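Local coordinates for aspartate aminotransferase (Rhodobacter sphaeroides, PDB 3NRA), which probably catalyses the pyridoxal-phosphate-dependent transfer of an amino group from L-aspartate to 2-oxoglutarate, giving oxaloacetate and L-glutamate, at residues Gln23-Ile37 and Ala348-Ala362. Residues are numbered along the deposited sequence; the frame is centred on the assembly and turned at random.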
loop_
_atom_site.group_PDB
_atom_site.type_symbol
_atom_site.label_atom_id
_atom_site.label_comp_id
_atom_site.label_asym_id
_atom_site.label_seq_id
_atom_site.Cartn_x
_atom_site.Cartn_y
_atom_site.Cartn_z
ATOM N N GLN B 23 1.448 -11.151 28.441
ATOM C CA GLN B 23 2.817 -10.713 28.742
ATOM C C GLN B 23 3.464 -11.754 29.648
ATOM O O GLN B 23 2.880 -12.155 30.669
ATOM C CB GLN B 23 2.822 -9.318 29.419
ATOM C CG GLN B 23 4.263 -8.728 29.778
ATOM C CD GLN B 23 5.203 -8.590 28.569
ATOM O OE1 GLN B 23 4.847 -7.975 27.549
ATOM N NE2 GLN B 23 6.428 -9.149 28.693
ATOM N N SER B 24 4.659 -12.200 29.264
ATOM C CA SER B 24 5.421 -13.183 30.038
ATOM C C SER B 24 6.341 -12.458 31.035
ATOM O O SER B 24 6.796 -11.346 30.773
ATOM C CB SER B 24 6.238 -14.085 29.084
ATOM O OG SER B 24 7.358 -14.693 29.719
ATOM N N ALA B 25 6.609 -13.103 32.171
ATOM C CA ALA B 25 7.536 -12.589 33.149
ATOM C C ALA B 25 9.003 -13.015 32.848
ATOM O O ALA B 25 9.909 -12.725 33.643
ATOM C CB ALA B 25 7.126 -13.047 34.524
ATOM N N ALA B 26 9.235 -13.706 31.726
ATOM C CA ALA B 26 10.523 -14.321 31.478
ATOM C C ALA B 26 11.561 -13.239 31.363
ATOM O O ALA B 26 11.357 -12.240 30.642
ATOM C CB ALA B 26 10.491 -15.198 30.185
ATOM N N GLY B 27 12.630 -13.373 32.153
ATOM C CA GLY B 27 13.677 -12.344 32.233
ATOM C C GLY B 27 13.378 -11.201 33.211
ATOM O O GLY B 27 14.216 -10.373 33.430
ATOM N N LEU B 28 12.181 -11.180 33.809
ATOM C CA LEU B 28 11.796 -10.118 34.737
ATOM C C LEU B 28 11.550 -10.625 36.176
ATOM O O LEU B 28 11.089 -9.876 37.014
ATOM C CB LEU B 28 10.530 -9.419 34.221
ATOM C CG LEU B 28 10.579 -8.843 32.799
ATOM C CD1 LEU B 28 9.206 -8.289 32.419
ATOM C CD2 LEU B 28 11.641 -7.784 32.676
ATOM N N GLU B 29 11.885 -11.877 36.468
ATOM C CA GLU B 29 11.435 -12.482 37.716
ATOM C C GLU B 29 12.142 -11.864 38.929
ATOM O O GLU B 29 11.547 -11.756 39.999
ATOM C CB GLU B 29 11.581 -14.005 37.703
ATOM C CG GLU B 29 10.751 -14.728 36.599
ATOM C CD GLU B 29 11.587 -15.041 35.357
ATOM O OE1 GLU B 29 12.537 -14.295 35.081
ATOM O OE2 GLU B 29 11.284 -16.031 34.648
ATOM N N ALA B 30 13.396 -11.443 38.738
ATOM C CA ALA B 30 14.182 -10.775 39.789
ATOM C C ALA B 30 13.852 -9.278 39.947
ATOM O O ALA B 30 14.259 -8.644 40.931
ATOM C CB ALA B 30 15.731 -10.967 39.506
ATOM N N LEU B 31 13.112 -8.724 38.976
ATOM C CA LEU B 31 12.835 -7.281 38.887
ATOM C C LEU B 31 11.414 -6.897 39.298
ATOM O O LEU B 31 11.181 -5.770 39.717
ATOM C CB LEU B 31 13.071 -6.810 37.456
ATOM C CG LEU B 31 14.441 -7.105 36.846
ATOM C CD1 LEU B 31 14.494 -6.550 35.459
ATOM C CD2 LEU B 31 15.587 -6.538 37.722
ATOM N N ILE B 32 10.469 -7.828 39.196
ATOM C CA ILE B 32 9.042 -7.512 39.441
ATOM C C ILE B 32 8.766 -7.307 40.925
ATOM O O ILE B 32 9.215 -8.093 41.756
ATOM C CB ILE B 32 8.110 -8.613 38.843
ATOM C CG1 ILE B 32 8.077 -8.478 37.322
ATOM C CG2 ILE B 32 6.667 -8.519 39.396
ATOM C CD1 ILE B 32 7.795 -9.776 36.609
ATOM N N ARG B 33 8.063 -6.206 41.244
ATOM C CA ARG B 33 7.706 -5.826 42.612
ATOM C C ARG B 33 6.223 -5.840 42.745
ATOM O O ARG B 33 5.522 -5.252 41.918
ATOM C CB ARG B 33 8.194 -4.404 42.929
ATOM C CG ARG B 33 9.673 -4.184 42.764
ATOM C CD ARG B 33 10.068 -2.778 43.121
ATOM N NE ARG B 33 11.530 -2.609 43.071
ATOM C CZ ARG B 33 12.199 -1.512 43.467
ATOM N NH1 ARG B 33 11.561 -0.434 43.930
ATOM N NH2 ARG B 33 13.517 -1.495 43.397
ATOM N N GLY B 34 5.719 -6.484 43.798
ATOM C CA GLY B 34 4.299 -6.409 44.132
ATOM C C GLY B 34 3.415 -7.232 43.218
ATOM O O GLY B 34 3.912 -7.992 42.381
ATOM N N ALA B 35 2.091 -7.104 43.416
ATOM C CA ALA B 35 1.087 -7.753 42.570
ATOM C C ALA B 35 0.532 -6.763 41.528
ATOM O O ALA B 35 0.820 -5.553 41.589
ATOM C CB ALA B 35 -0.077 -8.320 43.457
ATOM N N PRO B 36 -0.271 -7.266 40.558
ATOM C CA PRO B 36 -0.919 -6.357 39.591
ATOM C C PRO B 36 -1.888 -5.356 40.235
ATOM O O PRO B 36 -2.299 -5.529 41.380
ATOM C CB PRO B 36 -1.686 -7.322 38.657
ATOM C CG PRO B 36 -0.926 -8.614 38.725
ATOM C CD PRO B 36 -0.471 -8.695 40.189
ATOM N N ILE B 37 -2.206 -4.304 39.500
ATOM C CA ILE B 37 -3.207 -3.319 39.913
ATOM C C ILE B 37 -4.466 -3.508 39.030
ATOM O O ILE B 37 -4.403 -3.342 37.811
ATOM C CB ILE B 37 -2.661 -1.882 39.730
ATOM C CG1 ILE B 37 -1.357 -1.668 40.516
ATOM C CG2 ILE B 37 -3.664 -0.844 40.190
ATOM C CD1 ILE B 37 -0.657 -0.354 40.090
ATOM N N ALA B 348 14.196 1.649 39.063
ATOM C CA ALA B 348 15.084 0.548 39.464
ATOM C C ALA B 348 15.157 -0.524 38.394
ATOM O O ALA B 348 15.857 -1.480 38.562
ATOM C CB ALA B 348 14.624 -0.060 40.761
ATOM N N VAL B 349 14.391 -0.357 37.306
ATOM C CA VAL B 349 14.459 -1.240 36.137
ATOM C C VAL B 349 14.748 -0.371 34.914
ATOM O O VAL B 349 14.515 0.869 34.940
ATOM C CB VAL B 349 13.105 -2.015 35.939
ATOM C CG1 VAL B 349 12.781 -2.842 37.162
ATOM C CG2 VAL B 349 11.965 -1.045 35.648
ATOM N N ALA B 350 15.237 -0.998 33.843
ATOM C CA ALA B 350 15.515 -0.276 32.599
ATOM C C ALA B 350 14.184 0.130 31.915
ATOM O O ALA B 350 13.130 -0.477 32.178
ATOM C CB ALA B 350 16.374 -1.123 31.667
ATOM N N PRO B 351 14.214 1.207 31.086
ATOM C CA PRO B 351 13.003 1.646 30.391
ATOM C C PRO B 351 12.242 0.543 29.637
ATOM O O PRO B 351 11.017 0.448 29.780
ATOM C CB PRO B 351 13.529 2.693 29.421
ATOM C CG PRO B 351 14.727 3.317 30.177
ATOM C CD PRO B 351 15.340 2.171 30.920
ATOM N N ALA B 352 12.958 -0.309 28.890
ATOM C CA ALA B 352 12.300 -1.379 28.136
ATOM C C ALA B 352 11.604 -2.399 29.073
ATOM O O ALA B 352 10.519 -2.922 28.752
ATOM C CB ALA B 352 13.286 -2.085 27.216
ATOM N N GLU B 353 12.221 -2.648 30.223
ATOM C CA GLU B 353 11.671 -3.550 31.215
ATOM C C GLU B 353 10.413 -2.928 31.845
ATOM O O GLU B 353 9.448 -3.615 32.063
ATOM C CB GLU B 353 12.745 -3.904 32.282
ATOM C CG GLU B 353 13.977 -4.670 31.684
ATOM C CD GLU B 353 15.185 -4.800 32.640
ATOM O OE1 GLU B 353 15.382 -3.939 33.553
ATOM O OE2 GLU B 353 15.958 -5.761 32.448
ATOM N N PHE B 354 10.420 -1.602 32.058
ATOM C CA PHE B 354 9.287 -0.943 32.653
ATOM C C PHE B 354 8.062 -0.999 31.746
ATOM O O PHE B 354 6.937 -1.224 32.232
ATOM C CB PHE B 354 9.608 0.504 32.998
ATOM C CG PHE B 354 8.560 1.159 33.859
ATOM C CD1 PHE B 354 8.338 0.714 35.162
ATOM C CD2 PHE B 354 7.819 2.216 33.390
ATOM C CE1 PHE B 354 7.364 1.307 35.970
ATOM C CE2 PHE B 354 6.826 2.806 34.193
ATOM C CZ PHE B 354 6.602 2.338 35.480
ATOM N N VAL B 355 8.270 -0.831 30.435
ATOM C CA VAL B 355 7.161 -0.963 29.453
ATOM C C VAL B 355 6.479 -2.349 29.546
ATOM O O VAL B 355 5.261 -2.438 29.557
ATOM C CB VAL B 355 7.644 -0.719 27.999
ATOM C CG1 VAL B 355 6.582 -1.193 26.985
ATOM C CG2 VAL B 355 8.003 0.762 27.788
ATOM N N LYS B 356 7.276 -3.410 29.680
ATOM C CA LYS B 356 6.733 -4.755 29.884
ATOM C C LYS B 356 5.971 -4.847 31.200
ATOM O O LYS B 356 4.892 -5.417 31.254
ATOM C CB LYS B 356 7.835 -5.786 29.847
ATOM C CG LYS B 356 8.506 -5.909 28.467
ATOM C CD LYS B 356 9.697 -6.843 28.481
ATOM C CE LYS B 356 10.254 -7.047 27.049
ATOM N NZ LYS B 356 11.103 -8.283 26.957
ATOM N N ILE B 357 6.518 -4.225 32.241
ATOM C CA ILE B 357 5.921 -4.244 33.569
ATOM C C ILE B 357 4.580 -3.474 33.620
ATOM O O ILE B 357 3.636 -3.900 34.269
ATOM C CB ILE B 357 6.961 -3.717 34.627
ATOM C CG1 ILE B 357 7.990 -4.819 34.916
ATOM C CG2 ILE B 357 6.292 -3.261 35.908
ATOM C CD1 ILE B 357 9.200 -4.365 35.663
ATOM N N LEU B 358 4.487 -2.376 32.891
ATOM C CA LEU B 358 3.225 -1.636 32.775
ATOM C C LEU B 358 2.106 -2.501 32.207
ATOM O O LEU B 358 0.975 -2.444 32.676
ATOM C CB LEU B 358 3.399 -0.412 31.895
ATOM C CG LEU B 358 4.086 0.778 32.495
ATOM C CD1 LEU B 358 4.187 1.882 31.429
ATOM C CD2 LEU B 358 3.337 1.297 33.778
ATOM N N ARG B 359 2.447 -3.315 31.218
ATOM C CA ARG B 359 1.510 -4.238 30.615
ATOM C C ARG B 359 1.175 -5.400 31.579
ATOM O O ARG B 359 0.001 -5.708 31.801
ATOM C CB ARG B 359 2.092 -4.776 29.299
ATOM C CG ARG B 359 1.185 -5.679 28.556
ATOM C CD ARG B 359 1.546 -5.742 27.104
ATOM N NE ARG B 359 0.592 -6.590 26.365
ATOM C CZ ARG B 359 0.803 -7.861 25.968
ATOM N NH1 ARG B 359 1.966 -8.497 26.204
ATOM N NH2 ARG B 359 -0.158 -8.500 25.297
ATOM N N LEU B 360 2.204 -5.984 32.182
ATOM C CA LEU B 360 2.025 -7.102 33.149
ATOM C C LEU B 360 1.211 -6.713 34.393
ATOM O O LEU B 360 0.282 -7.427 34.776
ATOM C CB LEU B 360 3.380 -7.631 33.600
ATOM C CG LEU B 360 3.364 -9.073 34.065
ATOM C CD1 LEU B 360 3.434 -9.984 32.838
ATOM C CD2 LEU B 360 4.526 -9.363 35.045
ATOM N N GLN B 361 1.541 -5.576 34.999
ATOM C CA GLN B 361 0.992 -5.206 36.331
ATOM C C GLN B 361 -0.105 -4.112 36.319
ATOM O O GLN B 361 -0.730 -3.881 37.344
ATOM C CB GLN B 361 2.139 -4.749 37.239
ATOM C CG GLN B 361 3.176 -5.841 37.522
ATOM C CD GLN B 361 4.005 -5.522 38.733
ATOM O OE1 GLN B 361 4.736 -4.508 38.763
ATOM N NE2 GLN B 361 3.882 -6.353 39.764
ATOM N N ALA B 362 -0.278 -3.414 35.182
ATOM C CA ALA B 362 -1.323 -2.374 35.018
ATOM C C ALA B 362 -2.250 -2.579 33.804
ATOM O O ALA B 362 -3.151 -1.772 33.584
ATOM C CB ALA B 362 -0.674 -0.997 34.926
HETATM O O HOH W 1 12.076 -9.931 29.067
#
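With CG anti to the backbone N (chi1 -179°) and a bend at chi2 (58°), Q23 lays its side chain across K356 and L360. Its amide lies almost perpendicular to the R359 guanidinium; R359 NH1 donates to Q23 OE1 at 3.2 Å, from above the carbonyl plane, while Q23 NE2 donates to S24 O (3.0 Å). Shortened to an alanine, this residue would probably leave R359 NH1 without its acceptor and open a gap beside L360 CD1. A water donates to A26 O and accepts from K356 NZ. Further along, L28 sets CD1 on K356 CB (3.8 Å) and CD2 against the E353 methylenes, and I32 CD1 meets L360 CD2 at 3.6 Å. Q361 extends beyond CG into the bend of the loop, where Q361 NE2 donates to R33 O (2.9 Å); I37 N closes on Q361 O (2.6 Å) at the last turn of the helix. E353 OE1 accepts from the backbone N of A350, the N-cap residue (3.0 Å), and L31 CD1 rests on the E353 carboxylate. In the small domain of this class I aminotransferase fold, the loop between helix 4-9 and strand 42-43 thus lies along helix 351-362, which leads into strand 364-368; Y405 OH hydrogen-bonds Q361 OE1, and R404 NH1, from helix 388-404, A35 O.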